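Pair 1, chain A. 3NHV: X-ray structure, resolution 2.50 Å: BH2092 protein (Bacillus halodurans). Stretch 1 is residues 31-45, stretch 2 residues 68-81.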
# COMPACT_ATOMS: atom_id res chain seq x y z
N TYR A 31 21.27 -6.56 13.98
CA TYR A 31 20.38 -7.54 14.59
C TYR A 31 20.44 -8.80 13.73
O TYR A 31 20.34 -8.74 12.51
CB TYR A 31 18.95 -7.01 14.64
CG TYR A 31 17.98 -7.95 15.31
CD1 TYR A 31 18.26 -8.50 16.57
CD2 TYR A 31 16.75 -8.28 14.71
CE1 TYR A 31 17.36 -9.35 17.21
CE2 TYR A 31 15.84 -9.13 15.35
CZ TYR A 31 16.15 -9.65 16.60
OH TYR A 31 15.26 -10.47 17.25
N GLU A 32 20.61 -9.95 14.38
CA GLU A 32 20.70 -11.21 13.65
C GLU A 32 19.45 -12.08 13.80
O GLU A 32 19.43 -13.23 13.36
CB GLU A 32 21.93 -11.99 14.13
CG GLU A 32 23.26 -11.31 13.82
CD GLU A 32 24.37 -11.73 14.77
OE1 GLU A 32 25.53 -11.27 14.61
OE2 GLU A 32 24.08 -12.53 15.70
N GLY A 33 18.42 -11.51 14.40
CA GLY A 33 17.18 -12.24 14.58
C GLY A 33 16.31 -12.26 13.34
O GLY A 33 15.21 -12.80 13.36
N ILE A 34 16.79 -11.68 12.25
CA ILE A 34 16.02 -11.66 11.00
C ILE A 34 16.84 -12.13 9.81
O ILE A 34 18.07 -12.11 9.83
CB ILE A 34 15.50 -10.25 10.67
CG1 ILE A 34 16.67 -9.30 10.44
CG2 ILE A 34 14.59 -9.75 11.78
CD1 ILE A 34 16.27 -7.87 10.14
N ILE A 35 16.15 -12.56 8.77
CA ILE A 35 16.80 -13.02 7.55
C ILE A 35 16.09 -12.34 6.40
O ILE A 35 14.98 -12.72 6.03
CB ILE A 35 16.67 -14.55 7.38
CG1 ILE A 35 17.18 -15.26 8.64
CG2 ILE A 35 17.47 -15.00 6.16
CD1 ILE A 35 17.08 -16.77 8.58
N VAL A 36 16.72 -11.31 5.84
CA VAL A 36 16.12 -10.60 4.73
C VAL A 36 16.23 -11.42 3.45
O VAL A 36 17.33 -11.75 3.01
CB VAL A 36 16.81 -9.24 4.51
CG1 VAL A 36 16.03 -8.42 3.50
CG2 VAL A 36 16.94 -8.50 5.84
N VAL A 37 15.08 -11.73 2.85
CA VAL A 37 15.03 -12.52 1.62
C VAL A 37 14.44 -11.75 0.44
O VAL A 37 13.28 -11.30 0.49
CB VAL A 37 14.18 -13.81 1.82
CG1 VAL A 37 14.21 -14.66 0.54
CG2 VAL A 37 14.70 -14.61 2.99
N ASP A 38 15.23 -11.58 -0.62
CA ASP A 38 14.78 -10.89 -1.83
C ASP A 38 14.07 -11.96 -2.64
O ASP A 38 14.68 -12.96 -3.03
CB ASP A 38 15.98 -10.35 -2.61
CG ASP A 38 15.57 -9.43 -3.75
OD1 ASP A 38 14.56 -9.72 -4.43
OD2 ASP A 38 16.26 -8.41 -3.97
N VAL A 39 12.79 -11.76 -2.90
CA VAL A 39 11.96 -12.71 -3.62
C VAL A 39 11.86 -12.45 -5.13
O VAL A 39 11.27 -13.25 -5.86
CB VAL A 39 10.53 -12.70 -3.04
CG1 VAL A 39 9.60 -13.53 -3.88
CG2 VAL A 39 10.56 -13.21 -1.60
N ARG A 40 12.41 -11.34 -5.59
CA ARG A 40 12.33 -11.03 -7.02
C ARG A 40 13.17 -12.00 -7.85
O ARG A 40 13.71 -12.99 -7.35
CB ARG A 40 12.82 -9.61 -7.29
CG ARG A 40 12.21 -8.53 -6.41
CD ARG A 40 13.30 -7.58 -5.94
NE ARG A 40 13.69 -6.57 -6.93
CZ ARG A 40 14.94 -6.16 -7.10
NH1 ARG A 40 15.92 -6.68 -6.37
NH2 ARG A 40 15.21 -5.19 -7.97
N ASP A 41 13.27 -11.70 -9.14
CA ASP A 41 14.05 -12.51 -10.07
C ASP A 41 15.53 -12.45 -9.70
O ASP A 41 16.03 -11.39 -9.34
CB ASP A 41 13.90 -11.99 -11.49
CG ASP A 41 14.82 -12.71 -12.45
OD1 ASP A 41 14.39 -13.75 -13.00
OD2 ASP A 41 15.97 -12.26 -12.63
N ALA A 42 16.23 -13.58 -9.84
CA ALA A 42 17.66 -13.64 -9.51
C ALA A 42 18.47 -12.50 -10.13
O ALA A 42 19.27 -11.87 -9.44
CB ALA A 42 18.23 -14.98 -9.97
N GLU A 43 18.27 -12.26 -11.42
CA GLU A 43 19.00 -11.22 -12.12
C GLU A 43 18.83 -9.87 -11.42
O GLU A 43 19.80 -9.14 -11.21
CB GLU A 43 18.52 -11.13 -13.57
CG GLU A 43 19.50 -10.48 -14.54
CD GLU A 43 20.77 -11.31 -14.75
OE1 GLU A 43 20.65 -12.55 -14.96
OE2 GLU A 43 21.88 -10.72 -14.71
N ALA A 44 17.59 -9.55 -11.05
CA ALA A 44 17.28 -8.29 -10.37
C ALA A 44 18.10 -8.15 -9.10
O ALA A 44 18.66 -7.09 -8.82
CB ALA A 44 15.80 -8.23 -10.04
N TYR A 45 18.17 -9.23 -8.32
CA TYR A 45 18.93 -9.22 -7.08
C TYR A 45 20.40 -8.96 -7.33
O TYR A 45 20.99 -8.09 -6.69
CB TYR A 45 18.75 -10.56 -6.36
CG TYR A 45 19.68 -10.78 -5.19
CD1 TYR A 45 21.01 -11.18 -5.39
CD2 TYR A 45 19.24 -10.62 -3.88
CE1 TYR A 45 21.87 -11.42 -4.32
CE2 TYR A 45 20.09 -10.85 -2.80
CZ TYR A 45 21.40 -11.25 -3.02
OH TYR A 45 22.22 -11.48 -1.95
N ARG A 68 18.77 -24.58 4.90
CA ARG A 68 19.83 -24.00 5.71
C ARG A 68 19.44 -22.73 6.48
O ARG A 68 20.30 -22.03 7.00
CB ARG A 68 21.06 -23.70 4.83
CG ARG A 68 20.92 -22.43 3.99
CD ARG A 68 20.03 -22.62 2.76
NE ARG A 68 19.80 -21.34 2.06
CZ ARG A 68 20.76 -20.45 1.77
NH1 ARG A 68 22.03 -20.69 2.10
NH2 ARG A 68 20.44 -19.32 1.13
N LEU A 69 18.14 -22.43 6.54
CA LEU A 69 17.66 -21.24 7.24
C LEU A 69 17.10 -21.59 8.61
O LEU A 69 16.28 -22.49 8.73
CB LEU A 69 16.61 -20.52 6.41
CG LEU A 69 17.09 -20.06 5.04
CD1 LEU A 69 15.98 -19.31 4.32
CD2 LEU A 69 18.31 -19.18 5.20
N SER A 70 17.53 -20.87 9.63
CA SER A 70 17.07 -21.12 10.99
C SER A 70 15.61 -20.76 11.26
O SER A 70 15.14 -19.69 10.90
CB SER A 70 17.97 -20.37 11.98
OG SER A 70 17.45 -20.48 13.30
N LYS A 71 14.89 -21.68 11.91
CA LYS A 71 13.49 -21.47 12.26
C LYS A 71 13.37 -20.60 13.50
O LYS A 71 12.27 -20.20 13.89
CB LYS A 71 12.79 -22.81 12.54
CG LYS A 71 12.65 -23.75 11.34
CD LYS A 71 11.42 -23.43 10.52
CE LYS A 71 11.23 -24.43 9.38
NZ LYS A 71 11.05 -25.84 9.86
N GLU A 72 14.50 -20.32 14.15
CA GLU A 72 14.48 -19.51 15.35
C GLU A 72 14.46 -18.03 15.02
O GLU A 72 14.13 -17.20 15.86
CB GLU A 72 15.71 -19.80 16.22
CG GLU A 72 15.71 -21.16 16.88
CD GLU A 72 14.40 -21.48 17.56
OE1 GLU A 72 13.49 -22.03 16.89
OE2 GLU A 72 14.26 -21.17 18.77
N LYS A 73 14.82 -17.71 13.79
CA LYS A 73 14.85 -16.33 13.33
C LYS A 73 13.54 -15.95 12.66
O LYS A 73 12.58 -16.72 12.67
CB LYS A 73 16.01 -16.14 12.36
CG LYS A 73 17.36 -16.45 12.97
CD LYS A 73 18.45 -16.28 11.94
CE LYS A 73 19.82 -16.25 12.57
NZ LYS A 73 20.84 -15.99 11.52
N VAL A 74 13.49 -14.75 12.09
CA VAL A 74 12.28 -14.30 11.40
C VAL A 74 12.63 -13.95 9.96
O VAL A 74 13.63 -13.29 9.72
CB VAL A 74 11.65 -13.07 12.07
CG1 VAL A 74 10.43 -12.64 11.28
CG2 VAL A 74 11.27 -13.39 13.51
N ILE A 75 11.80 -14.39 9.01
CA ILE A 75 12.04 -14.10 7.59
C ILE A 75 11.32 -12.81 7.17
O ILE A 75 10.14 -12.61 7.48
CB ILE A 75 11.56 -15.28 6.67
CG1 ILE A 75 12.49 -16.49 6.82
CG2 ILE A 75 11.57 -14.87 5.21
CD1 ILE A 75 12.33 -17.23 8.11
N ILE A 76 12.05 -11.94 6.48
CA ILE A 76 11.52 -10.67 5.99
C ILE A 76 11.60 -10.72 4.47
O ILE A 76 12.69 -10.74 3.91
CB ILE A 76 12.35 -9.46 6.49
CG1 ILE A 76 12.50 -9.50 8.01
CG2 ILE A 76 11.67 -8.15 6.07
CD1 ILE A 76 11.20 -9.26 8.76
N THR A 77 10.46 -10.72 3.80
CA THR A 77 10.45 -10.78 2.35
C THR A 77 10.22 -9.41 1.74
O THR A 77 9.54 -8.58 2.33
CB THR A 77 9.32 -11.70 1.84
OG1 THR A 77 8.06 -11.16 2.23
CG2 THR A 77 9.47 -13.10 2.43
N TYR A 78 10.79 -9.18 0.57
CA TYR A 78 10.58 -7.90 -0.10
C TYR A 78 10.61 -8.08 -1.61
O TYR A 78 11.40 -8.87 -2.13
CB TYR A 78 11.60 -6.86 0.36
CG TYR A 78 12.97 -6.95 -0.27
CD1 TYR A 78 13.20 -6.44 -1.55
CD2 TYR A 78 14.04 -7.52 0.41
CE1 TYR A 78 14.46 -6.49 -2.11
CE2 TYR A 78 15.30 -7.58 -0.15
CZ TYR A 78 15.51 -7.06 -1.41
OH TYR A 78 16.77 -7.09 -1.96
N CYS A 79 9.72 -7.37 -2.30
CA CYS A 79 9.63 -7.42 -3.75
C CYS A 79 10.01 -6.03 -4.25
O CYS A 79 10.72 -5.30 -3.56
CB CYS A 79 8.21 -7.78 -4.19
SG CYS A 79 7.94 -7.62 -6.00
N TRP A 80 9.55 -5.65 -5.43
CA TRP A 80 9.88 -4.35 -5.97
C TRP A 80 9.32 -3.21 -5.16
O TRP A 80 10.07 -2.34 -4.71
CB TRP A 80 9.41 -4.22 -7.41
CG TRP A 80 10.22 -5.02 -8.36
CD1 TRP A 80 10.00 -6.32 -8.73
CD2 TRP A 80 11.41 -4.61 -9.03
NE1 TRP A 80 10.99 -6.73 -9.59
CE2 TRP A 80 11.87 -5.70 -9.79
CE3 TRP A 80 12.15 -3.41 -9.05
CZ2 TRP A 80 13.02 -5.64 -10.57
CZ3 TRP A 80 13.30 -3.35 -9.83
CH2 TRP A 80 13.72 -4.46 -10.58
N GLY A 81 8.00 -3.20 -4.97
CA GLY A 81 7.37 -2.14 -4.21
C GLY A 81 5.88 -2.33 -3.93
O GLY A 81 5.37 -3.45 -3.98

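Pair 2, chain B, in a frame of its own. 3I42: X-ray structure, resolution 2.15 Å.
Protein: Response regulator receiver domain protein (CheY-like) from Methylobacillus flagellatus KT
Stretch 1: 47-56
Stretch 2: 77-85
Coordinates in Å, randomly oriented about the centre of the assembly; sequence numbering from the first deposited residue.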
# COMPACT_ATOMS: atom_id res chain seq x y z
N GLY B 47 -16.93 -10.19 13.93
CA GLY B 47 -15.93 -9.14 13.67
C GLY B 47 -14.54 -9.73 13.78
O GLY B 47 -14.31 -10.67 14.54
N TYR B 48 -13.61 -9.20 12.99
CA TYR B 48 -12.25 -9.68 12.98
C TYR B 48 -11.32 -8.51 13.03
O TYR B 48 -11.63 -7.45 12.50
CB TYR B 48 -11.97 -10.49 11.73
CG TYR B 48 -12.74 -11.78 11.72
CD1 TYR B 48 -12.28 -12.89 12.46
CD2 TYR B 48 -13.92 -11.91 11.01
CE1 TYR B 48 -12.99 -14.09 12.48
CE2 TYR B 48 -14.66 -13.10 11.03
CZ TYR B 48 -14.19 -14.18 11.75
OH TYR B 48 -14.90 -15.37 11.75
N ASP B 49 -10.17 -8.70 13.66
CA ASP B 49 -9.15 -7.68 13.68
C ASP B 49 -8.31 -7.72 12.40
O ASP B 49 -7.84 -6.68 11.95
CB ASP B 49 -8.25 -7.89 14.91
CG ASP B 49 -9.04 -7.84 16.22
OD1 ASP B 49 -9.38 -6.73 16.67
OD2 ASP B 49 -9.33 -8.92 16.79
N ALA B 50 -8.10 -8.92 11.87
CA ALA B 50 -7.27 -9.11 10.67
C ALA B 50 -7.89 -10.16 9.77
O ALA B 50 -8.37 -11.18 10.23
CB ALA B 50 -5.85 -9.53 11.04
N VAL B 51 -7.90 -9.88 8.47
CA VAL B 51 -8.46 -10.79 7.49
C VAL B 51 -7.38 -11.08 6.46
O VAL B 51 -6.85 -10.14 5.84
CB VAL B 51 -9.75 -10.20 6.83
CG1 VAL B 51 -10.31 -11.11 5.74
CG2 VAL B 51 -10.83 -9.89 7.89
N PHE B 52 -7.04 -12.35 6.27
CA PHE B 52 -5.97 -12.75 5.32
C PHE B 52 -6.61 -13.34 4.11
O PHE B 52 -7.32 -14.34 4.22
CB PHE B 52 -4.98 -13.76 5.92
CG PHE B 52 -4.27 -13.24 7.14
CD1 PHE B 52 -3.00 -12.69 7.02
CD2 PHE B 52 -4.87 -13.31 8.39
CE1 PHE B 52 -2.34 -12.19 8.11
CE2 PHE B 52 -4.23 -12.82 9.52
CZ PHE B 52 -2.96 -12.24 9.38
N ILE B 53 -6.37 -12.70 2.96
CA ILE B 53 -7.06 -13.10 1.73
C ILE B 53 -6.08 -13.59 0.68
O ILE B 53 -5.24 -12.82 0.22
CB ILE B 53 -7.91 -11.93 1.14
CG1 ILE B 53 -9.03 -11.53 2.10
CG2 ILE B 53 -8.55 -12.33 -0.19
CD1 ILE B 53 -9.49 -10.10 1.92
N ASP B 54 -6.18 -14.86 0.31
CA ASP B 54 -5.50 -15.38 -0.86
C ASP B 54 -5.98 -14.64 -2.09
O ASP B 54 -7.18 -14.37 -2.24
CB ASP B 54 -5.76 -16.88 -1.00
CG ASP B 54 -4.73 -17.58 -1.90
OD1 ASP B 54 -4.57 -17.19 -3.08
OD2 ASP B 54 -4.07 -18.52 -1.40
N LEU B 55 -5.07 -14.27 -2.97
CA LEU B 55 -5.47 -13.45 -4.10
C LEU B 55 -6.13 -14.29 -5.20
O LEU B 55 -6.74 -13.73 -6.13
CB LEU B 55 -4.31 -12.62 -4.64
CG LEU B 55 -3.78 -11.51 -3.74
CD1 LEU B 55 -2.74 -10.68 -4.49
CD2 LEU B 55 -4.86 -10.59 -3.20
N ASN B 56 -6.03 -15.62 -5.07
CA ASN B 56 -6.57 -16.59 -6.01
C ASN B 56 -7.64 -17.40 -5.33
O ASN B 56 -7.33 -18.28 -4.57
CB ASN B 56 -5.49 -17.59 -6.42
CG ASN B 56 -4.49 -17.03 -7.43
OD1 ASN B 56 -4.86 -16.30 -8.35
ND2 ASN B 56 -3.21 -17.41 -7.27
N THR B 77 -13.21 -1.53 12.18
CA THR B 77 -12.63 -1.89 10.87
C THR B 77 -11.44 -2.86 10.93
O THR B 77 -10.54 -2.72 11.75
CB THR B 77 -12.37 -0.62 10.02
OG1 THR B 77 -13.59 -0.30 9.31
CG2 THR B 77 -11.23 -0.82 9.02
N SER B 78 -11.50 -3.89 10.09
CA SER B 78 -10.48 -4.92 10.08
C SER B 78 -9.28 -4.42 9.31
O SER B 78 -9.40 -3.51 8.51
CB SER B 78 -11.01 -6.18 9.40
OG SER B 78 -12.22 -6.61 9.99
N LYS B 79 -8.12 -5.03 9.55
CA LYS B 79 -6.97 -4.86 8.67
C LYS B 79 -7.01 -6.02 7.72
O LYS B 79 -7.37 -7.13 8.14
CB LYS B 79 -5.69 -4.88 9.48
CG LYS B 79 -5.62 -3.81 10.56
CD LYS B 79 -5.10 -2.51 10.02
CE LYS B 79 -6.24 -1.51 9.87
NZ LYS B 79 -5.76 -0.10 10.00
N PHE B 80 -6.66 -5.77 6.46
CA PHE B 80 -6.80 -6.73 5.37
C PHE B 80 -5.43 -6.98 4.81
O PHE B 80 -4.73 -6.02 4.49
CB PHE B 80 -7.74 -6.20 4.24
CG PHE B 80 -9.17 -6.02 4.70
CD1 PHE B 80 -10.05 -7.07 4.65
CD2 PHE B 80 -9.60 -4.80 5.23
CE1 PHE B 80 -11.36 -6.94 5.14
CE2 PHE B 80 -10.92 -4.63 5.70
CZ PHE B 80 -11.79 -5.73 5.66
N VAL B 81 -5.08 -8.26 4.65
CA VAL B 81 -3.75 -8.69 4.24
C VAL B 81 -3.88 -9.50 2.97
O VAL B 81 -4.65 -10.45 2.93
CB VAL B 81 -3.11 -9.63 5.32
CG1 VAL B 81 -1.64 -9.87 5.05
CG2 VAL B 81 -3.32 -9.07 6.72
N ALA B 82 -3.12 -9.14 1.93
CA ALA B 82 -3.09 -9.88 0.67
C ALA B 82 -2.07 -10.99 0.78
O ALA B 82 -0.94 -10.75 1.20
CB ALA B 82 -2.67 -8.99 -0.47
N VAL B 83 -2.43 -12.17 0.34
CA VAL B 83 -1.50 -13.28 0.39
C VAL B 83 -1.34 -13.77 -1.03
O VAL B 83 -2.29 -14.28 -1.62
CB VAL B 83 -2.05 -14.41 1.30
CG1 VAL B 83 -1.16 -15.64 1.23
CG2 VAL B 83 -2.23 -13.89 2.75
N SER B 84 -0.16 -13.57 -1.59
CA SER B 84 0.05 -13.85 -2.99
C SER B 84 1.23 -14.77 -3.20
O SER B 84 2.20 -14.72 -2.45
CB SER B 84 0.33 -12.55 -3.73
OG SER B 84 0.54 -12.82 -5.13
N GLY B 85 1.16 -15.58 -4.25
CA GLY B 85 2.36 -16.28 -4.72
C GLY B 85 3.31 -15.38 -5.50
O GLY B 85 4.50 -15.67 -5.61

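The sharpest difference lies at the C-terminal end of the paired strands, where Asp38(A) of pair 1 superposes on Asp54(B) of pair 2 but faces a different neighbour. In pair 1 the neighbour is Tyr78(A), whose hydroxyl donates a very short hydrogen bond to the carboxylate (OH of Tyr78(A) to OD2 of Asp38(A), 2.5 Å); in pair 2 the matching residue is Val83(B), whose side chain offers the aspartate no polar group. The two acids nevertheless share the t rotamer, and their side-chain centres fall within 0.4 Å. Each also binds the backbone two residues on: OD1 of Asp38(A) accepts from N of Arg40(A) at 2.9 Å, and OD1 of Asp54(B) accepts from N of Asn56(B) at 2.9 Å.

The common frame is a pair of parallel strands, 34-38 beside 74-78 in pair 1 and 50-54 beside 79-84 in pair 2, crossing at -25° and -27°. Fourteen central residues superpose with an RMSD of 0.5 Å. The backbone ladder is the same: odd-numbered residues of the first strand donate and accept in turn, as when N of Ile35(A) reaches O of Val74(A) at 2.8 Å and N of Val51(B) reaches O of Lys79(B) at 2.8 Å. The last rung is longer in pair 1, with N of Val39(A) 3.3 Å from O of Tyr78(A), against 3.1 Å from N of Leu55(B) to O of Val83(B).

On the sheet face carrying the aspartates, bulk is distributed differently. Val36(A) superposes on Phe52(B), and Tyr78(A) on Val83(B), so the aromatic residue changes strand. In pair 1 CG1 of Val36(A) meets the edge of the tyrosine ring at CD2 of Tyr78(A), 3.8 Å, while CA of Asp38(A) lies over a ring face. In pair 2 CD1 of Phe52(B) packs 3.5 Å from CB of Val81(B), and CB of Phe52(B) lies 4.2 Å from CG2 of Val83(B).

On the other face, Ile75(A) matches Phe80(B). CG2 of Val37(A) touches CG2 of Ile75(A) at 3.8 Å; the longer Ile53(B) extends CD1 to CD1 of Phe80(B) at 4.1 Å. Val39(A) and Leu55(B) both point toward the second stretch, the former with CG2 4.0 Å from CB of Thr77(A), the latter with CD2 3.8 Å from CB of Ala82(B).

At the opposite end, Lys73(A) matches Ser78(B). The lysine's CD packs 3.7 Å from CD1 of Ile35(A), whereas the short serine donates from OG to O of Tyr48(B) at 2.7 Å.

Beyond the strands, pair 1 adds a cation-pi contact: CZ of Arg40(A) sits 4.0 Å from the centroid of the six-membered ring of Trp80(A), over its face, while NH1 of Arg40(A) forms a salt bridge with OD2 of Asp38(A) at 3.0 Å. Trp80(A) matches Gly85(B), which has no side chain to repeat this cation-pi contact, and pair 1 buries 970 Å² against 652 Å².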